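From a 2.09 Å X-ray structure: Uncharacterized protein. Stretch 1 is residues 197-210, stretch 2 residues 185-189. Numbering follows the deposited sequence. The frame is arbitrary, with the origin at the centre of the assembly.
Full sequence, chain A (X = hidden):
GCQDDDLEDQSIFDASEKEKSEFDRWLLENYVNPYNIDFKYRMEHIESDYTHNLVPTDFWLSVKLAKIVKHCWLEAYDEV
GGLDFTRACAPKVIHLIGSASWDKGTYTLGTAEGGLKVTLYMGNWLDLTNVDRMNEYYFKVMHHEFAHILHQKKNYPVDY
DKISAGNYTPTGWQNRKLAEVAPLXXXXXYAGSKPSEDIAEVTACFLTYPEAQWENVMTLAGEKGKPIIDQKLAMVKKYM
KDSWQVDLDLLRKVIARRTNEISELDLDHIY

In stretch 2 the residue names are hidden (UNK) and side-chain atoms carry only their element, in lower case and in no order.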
ATOM      1  N   GLU A 197     -13.209  -5.486   4.821  1.00 21.87           N
ATOM      2  CA  GLU A 197     -12.023  -4.789   5.329  1.00 21.91           C
ATOM      3  C   GLU A 197     -11.058  -5.716   6.084  1.00 20.36           C
ATOM      4  O   GLU A 197      -9.823  -5.545   6.013  1.00 20.90           O
ATOM      5  CB  GLU A 197     -12.379  -3.526   6.121  1.00 23.30           C
ATOM      6  CG  GLU A 197     -12.576  -2.324   5.184  1.00 27.15           C
ATOM      7  CD  GLU A 197     -13.746  -2.519   4.294  1.00 30.20           C
ATOM      8  OE1 GLU A 197     -14.870  -2.529   4.859  1.00 34.24           O
ATOM      9  OE2 GLU A 197     -13.549  -2.738   3.064  1.00 34.73           O
ATOM     10  N   ASP A 198     -11.618  -6.708   6.771  1.00 20.11           N
ATOM     11  CA  ASP A 198     -10.862  -7.714   7.520  1.00 20.14           C
ATOM     12  C   ASP A 198      -9.902  -8.454   6.569  1.00 19.58           C
ATOM     13  O   ASP A 198      -8.692  -8.465   6.775  1.00 19.91           O
ATOM     14  CB  ASP A 198     -11.846  -8.669   8.220  1.00 21.01           C
ATOM     15  CG  ASP A 198     -11.190  -9.697   9.115  1.00 21.71           C
ATOM     16  OD1 ASP A 198      -9.971  -9.942   9.047  1.00 24.82           O
ATOM     17  OD2 ASP A 198     -11.928 -10.267   9.942  1.00 22.13           O
ATOM     18  N   ILE A 199     -10.408  -8.994   5.499  1.00 19.34           N
ATOM     19  CA  ILE A 199      -9.543  -9.705   4.625  1.00 20.12           C
ATOM     20  C   ILE A 199      -8.510  -8.770   3.904  1.00 19.88           C
ATOM     21  O   ILE A 199      -7.350  -9.180   3.724  1.00 20.58           O
ATOM     22  CB  ILE A 199     -10.324 -10.591   3.680  1.00 21.37           C
ATOM     23  CG1 ILE A 199      -9.344 -11.449   2.900  1.00 22.56           C
ATOM     24  CG2 ILE A 199     -11.301  -9.791   2.772  1.00 22.38           C
ATOM     25  CD1 ILE A 199     -10.009 -12.491   2.023  1.00 24.70           C
ATOM     26  N   ALA A 200      -8.877  -7.526   3.555  1.00 18.21           N
ATOM     27  CA  ALA A 200      -7.912  -6.602   2.985  1.00 16.70           C
ATOM     28  C   ALA A 200      -6.788  -6.279   4.000  1.00 17.05           C
ATOM     29  O   ALA A 200      -5.635  -6.168   3.612  1.00 16.51           O
ATOM     30  CB  ALA A 200      -8.573  -5.287   2.490  1.00 17.60           C
ATOM     31  N   GLU A 201      -7.149  -6.183   5.284  1.00 17.05           N
ATOM     32  CA  GLU A 201      -6.187  -5.906   6.354  1.00 18.30           C
ATOM     33  C   GLU A 201      -5.273  -7.082   6.631  1.00 17.54           C
ATOM     34  O   GLU A 201      -4.074  -6.888   6.846  1.00 16.10           O
ATOM     35  CB  GLU A 201      -6.892  -5.515   7.640  1.00 18.63           C
ATOM     36  CG  GLU A 201      -7.500  -4.082   7.635  1.00 20.54           C
ATOM     37  CD  GLU A 201      -6.404  -3.010   7.700  1.00 22.75           C
ATOM     38  OE1 GLU A 201      -5.977  -2.712   8.836  1.00 25.63           O
ATOM     39  OE2 GLU A 201      -5.949  -2.516   6.636  1.00 22.41           O
ATOM     40  N   VAL A 202      -5.817  -8.292   6.641  1.00 18.09           N
ATOM     41  CA  VAL A 202      -4.978  -9.462   6.862  1.00 18.90           C
ATOM     42  C   VAL A 202      -3.938  -9.503   5.770  1.00 18.79           C
ATOM     43  O   VAL A 202      -2.778  -9.643   6.022  1.00 19.43           O
ATOM     44  CB  VAL A 202      -5.814 -10.741   6.954  1.00 21.42           C
ATOM     45  CG1 VAL A 202      -4.922 -11.983   6.909  1.00 21.46           C
ATOM     46  CG2 VAL A 202      -6.634 -10.730   8.215  1.00 21.07           C
ATOM     47  N   THR A 203      -4.348  -9.320   4.527  1.00 19.74           N
ATOM     48  CA  THR A 203      -3.439  -9.340   3.390  1.00 18.89           C
ATOM     49  C   THR A 203      -2.369  -8.246   3.463  1.00 17.73           C
ATOM     50  O   THR A 203      -1.170  -8.508   3.305  1.00 17.29           O
ATOM     51  CB  THR A 203      -4.247  -9.140   2.059  1.00 20.24           C
ATOM     52  OG1 THR A 203      -5.347 -10.060   1.977  1.00 20.61           O
ATOM     53  CG2 THR A 203      -3.347  -9.328   0.844  1.00 21.14           C
ATOM     54  N   ALA A 204      -2.791  -6.996   3.729  1.00 18.54           N
ATOM     55  CA  ALA A 204      -1.894  -5.859   3.785  1.00 17.44           C
ATOM     56  C   ALA A 204      -0.949  -5.913   4.985  1.00 19.10           C
ATOM     57  O   ALA A 204       0.237  -5.511   4.865  1.00 18.73           O
ATOM     58  CB  ALA A 204      -2.675  -4.578   3.854  1.00 17.54           C
ATOM     59  N   CYS A 205      -1.462  -6.365   6.118  1.00 17.20           N
ATOM     60  CA  CYS A 205      -0.574  -6.548   7.300  1.00 17.97           C
ATOM     61  C   CYS A 205       0.433  -7.672   7.067  1.00 17.34           C
ATOM     62  O   CYS A 205       1.632  -7.533   7.343  1.00 16.47           O
ATOM     63  CB  CYS A 205      -1.366  -6.812   8.563  1.00 17.78           C
ATOM     64  SG  CYS A 205      -2.365  -5.381   9.134  1.00 21.06           S
ATOM     65  N   PHE A 206      -0.042  -8.789   6.536  1.00 18.20           N
ATOM     66  CA  PHE A 206       0.834  -9.893   6.280  1.00 18.89           C
ATOM     67  C   PHE A 206       1.948  -9.494   5.316  1.00 20.80           C
ATOM     68  O   PHE A 206       3.115  -9.848   5.547  1.00 21.29           O
ATOM     69  CB  PHE A 206       0.076 -11.100   5.722  1.00 20.26           C
ATOM     70  CG  PHE A 206       0.925 -12.323   5.603  1.00 20.32           C
ATOM     71  CD1 PHE A 206       1.399 -12.961   6.743  1.00 20.17           C
ATOM     72  CD2 PHE A 206       1.284 -12.807   4.365  1.00 20.31           C
ATOM     73  CE1 PHE A 206       2.218 -14.099   6.667  1.00 20.51           C
ATOM     74  CE2 PHE A 206       2.082 -13.955   4.264  1.00 20.95           C
ATOM     75  CZ  PHE A 206       2.552 -14.608   5.436  1.00 21.78           C
ATOM     76  N   LEU A 207       1.618  -8.715   4.279  1.00 18.93           N
ATOM     77  CA  LEU A 207       2.610  -8.363   3.310  1.00 19.05           C
ATOM     78  C   LEU A 207       3.623  -7.331   3.794  1.00 18.63           C
ATOM     79  O   LEU A 207       4.717  -7.349   3.333  1.00 19.97           O
ATOM     80  CB  LEU A 207       1.962  -7.902   1.981  1.00 19.65           C
ATOM     81  CG  LEU A 207       1.218  -8.960   1.190  1.00 21.29           C
ATOM     82  CD1 LEU A 207       0.670  -8.370  -0.139  1.00 22.03           C
ATOM     83  CD2 LEU A 207       2.179 -10.123   0.899  1.00 22.78           C
ATOM     84  N   THR A 208       3.246  -6.432   4.703  1.00 18.65           N
ATOM     85  CA  THR A 208       4.083  -5.314   5.086  1.00 17.84           C
ATOM     86  C   THR A 208       4.723  -5.436   6.504  1.00 18.57           C
ATOM     87  O   THR A 208       5.808  -4.923   6.707  1.00 17.78           O
ATOM     88  CB  THR A 208       3.323  -3.974   5.067  1.00 17.25           C
ATOM     89  OG1 THR A 208       2.197  -4.014   5.955  1.00 15.72           O
ATOM     90  CG2 THR A 208       2.833  -3.655   3.701  1.00 18.00           C
ATOM     91  N   TYR A 209       4.068  -6.134   7.446  1.00 19.85           N
ATOM     92  CA  TYR A 209       4.610  -6.284   8.826  1.00 20.10           C
ATOM     93  C   TYR A 209       5.894  -7.139   8.864  1.00 21.38           C
ATOM     94  O   TYR A 209       5.903  -8.250   8.312  1.00 21.88           O
ATOM     95  CB  TYR A 209       3.591  -6.941   9.746  1.00 19.87           C
ATOM     96  CG  TYR A 209       2.464  -6.056  10.247  1.00 20.70           C
ATOM     97  CD1 TYR A 209       2.158  -4.851   9.632  1.00 20.61           C
ATOM     98  CD2 TYR A 209       1.607  -6.511  11.257  1.00 20.11           C
ATOM     99  CE1 TYR A 209       1.121  -4.045  10.101  1.00 21.34           C
ATOM    100  CE2 TYR A 209       0.558  -5.719  11.717  1.00 20.73           C
ATOM    101  CZ  TYR A 209       0.330  -4.494  11.156  1.00 20.41           C
ATOM    102  OH  TYR A 209      -0.703  -3.732  11.589  1.00 18.23           O
ATOM    103  N   PRO A 210       6.979  -6.617   9.456  1.00 21.19           N
ATOM    104  CA  PRO A 210       8.076  -7.514   9.687  1.00 23.63           C
ATOM    105  C   PRO A 210       7.614  -8.595  10.666  1.00 24.70           C
ATOM    106  O   PRO A 210       6.635  -8.445  11.424  1.00 23.12           O
ATOM    107  CB  PRO A 210       9.136  -6.633  10.347  1.00 23.85           C
ATOM    108  CG  PRO A 210       8.815  -5.226   9.924  1.00 23.53           C
ATOM    109  CD  PRO A 210       7.308  -5.232   9.813  1.00 22.68           C
ATOM    110  N   UNK A 185      -9.456 -12.163  16.847  1.00 22.89           N
ATOM    111  CA  UNK A 185      -8.998 -12.567  15.528  1.00 23.26           C
ATOM    112  C   UNK A 185      -8.898 -11.431  14.522  1.00 22.70           C
ATOM    113  O   UNK A 185      -8.959 -11.645  13.323  1.00 23.29           O
ATOM    114  N   UNK A 186      -8.779 -10.203  15.007  1.00 23.31           N
ATOM    115  CA  UNK A 186      -8.639  -9.032  14.125  1.00 21.13           C
ATOM    116  C   UNK A 186      -7.224  -8.505  14.226  1.00 21.09           C
ATOM    117  O   UNK A 186      -6.742  -8.215  15.354  1.00 22.16           O
ATOM    118  c   UNK A 186     -11.543  -8.866  13.198  1.00 22.07           C
ATOM    119  c   UNK A 186      -9.619  -7.929  14.550  1.00 21.60           C
ATOM    120  c   UNK A 186     -13.281  -8.530  15.275  1.00 22.19           C
ATOM    121  c   UNK A 186     -11.962  -8.161  15.427  1.00 20.76           C
ATOM    122  c   UNK A 186     -11.079  -8.318  14.396  1.00 21.95           C
ATOM    123  c   UNK A 186     -12.849  -9.229  13.051  1.00 23.07           C
ATOM    124  c   UNK A 186     -13.716  -9.089  14.109  1.00 23.27           C
ATOM    125  N   UNK A 187      -6.554  -8.375  13.072  1.00 20.29           N
ATOM    126  CA  UNK A 187      -5.189  -7.889  13.041  1.00 19.07           C
ATOM    127  C   UNK A 187      -5.013  -6.405  13.342  1.00 18.94           C
ATOM    128  O   UNK A 187      -3.927  -5.991  13.710  1.00 18.07           O
ATOM    129  c   UNK A 187      -4.445  -8.239  11.722  1.00 19.64           C
ATOM    130  c   UNK A 187      -4.204  -9.759  11.626  1.00 19.33           C
ATOM    131  c   UNK A 187      -5.189  -7.724  10.454  1.00 19.52           C
ATOM    132  N   UNK A 188      -6.066  -5.616  13.185  1.00 19.50           N
ATOM    133  CA  UNK A 188      -6.086  -4.201  13.502  1.00 19.36           C
ATOM    134  C   UNK A 188      -7.500  -3.839  13.908  1.00 20.63           C
ATOM    135  O   UNK A 188      -8.439  -4.571  13.622  1.00 23.21           O
ATOM    136  o   UNK A 188      -6.718  -3.581  11.191  1.00 19.02           O
ATOM    137  c   UNK A 188      -4.413  -3.548  11.755  1.00 19.47           C
ATOM    138  c   UNK A 188      -5.774  -3.323  12.242  1.00 19.88           C
ATOM    139  N   UNK A 189      -7.690  -2.686  14.526  1.00 20.97           N
ATOM    140  CA  UNK A 189      -9.075  -2.232  14.803  1.00 20.57           C
ATOM    141  C   UNK A 189      -9.928  -2.161  13.571  1.00 19.90           C
ATOM    142  O   UNK A 189     -11.077  -2.609  13.591  1.00 21.55           O
ATOM    143  c   UNK A 189      -6.692  -1.846  15.201  1.00 21.68           C
ATOM    144  c   UNK A 189      -8.865  -0.825  15.359  1.00 21.82           C
ATOM    145  c   UNK A 189      -7.548  -0.946  16.095  1.00 22.29           C
TER
HETATM  146  O   HOH W   1      -8.020 -10.108  11.054  1.00 20.08           O
HETATM  147  O   HOH W   2      -1.779  -4.267  14.003  1.00 22.05           O

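Position 185 carries no side-chain atoms at all, which already identifies it. The backbone angles, phi 90° and psi 22°, agree: a CB here would be jammed against the carbonyl oxygen of the preceding residue. This is Gly-185. Its part in the contact is played by the backbone, since its O accepts a hydrogen bond of 2.9 Å from the oxygen of water 1.

Position 186 has seven side-chain carbons, one followed by a closed ring of six, with no oxygen on the ring. The CA-to-CB bond points sideways, yet the ring comes nearer to the helix and meets Asp-198 there. A six-carbon ring on one carbon, without a hydroxyl, is Phe-186. Asp-198 OD2 lies 3.4 Å from Phe-186 CE1, near the plane of the ring and at its edge, where the slightly positive ring hydrogens suit a carboxylate oxygen.

At position 187 one carbon carries two more, three in all: a short, beta-branched, wholly apolar side chain aimed toward the helix. It touches Glu-201, Val-202 and Cys-205, and the position has the largest covered area of the five. Three carbons forked at CB make Val-187. Its CG2 is 4.0 Å from CG2 of Val-202 and 3.9 Å from SG of Cys-205, so a single methyl reaches both residues.

Position 188 is also forked at CB, but one branch is oxygen and the other carbon, and CB points toward the helix. The oxygen sits beside the carboxylate of Glu-201; the carbon lies near Cys-205 and Tyr-209. This is Thr-188. Its OG1 donates a 2.6 Å hydrogen bond to OE1 of Glu-201, while its CG2 packs 3.8 Å from SG of Cys-205 and 3.7 Å from OH of Tyr-209.

Position 189 has three carbons closing a ring onto the backbone N, which means Pro-189. Its CA-to-CB bond points away, and it makes no contact with the helix.

The contact follows simple rules. Asp-198, Glu-201, Val-202 and Cys-205 recur at spacings of three and four, giving the helix a face on which the irregular segment can rest. Val-187 fills its apolar part, and Thr-188 adds one direct hydrogen bond. Water ties the backbone of the segment to side chains of the other stretch: water 1 accepts from Val-187 N at 3.0 Å through its oxygen and donates to Asp-198 OD1 at 2.8 Å, while the oxygen of water 2 lies 2.8 Å from Val-187 O and 2.7 Å from Tyr-209 OH, hydrogen-bonded to both. A segment without regular structure thus docks through apolar packing by Val-187 and the Thr-188 methyl, a ring edge at Asp-198, one direct hydrogen bond and two waters.

Stretch 2 (185-189) GFVTP
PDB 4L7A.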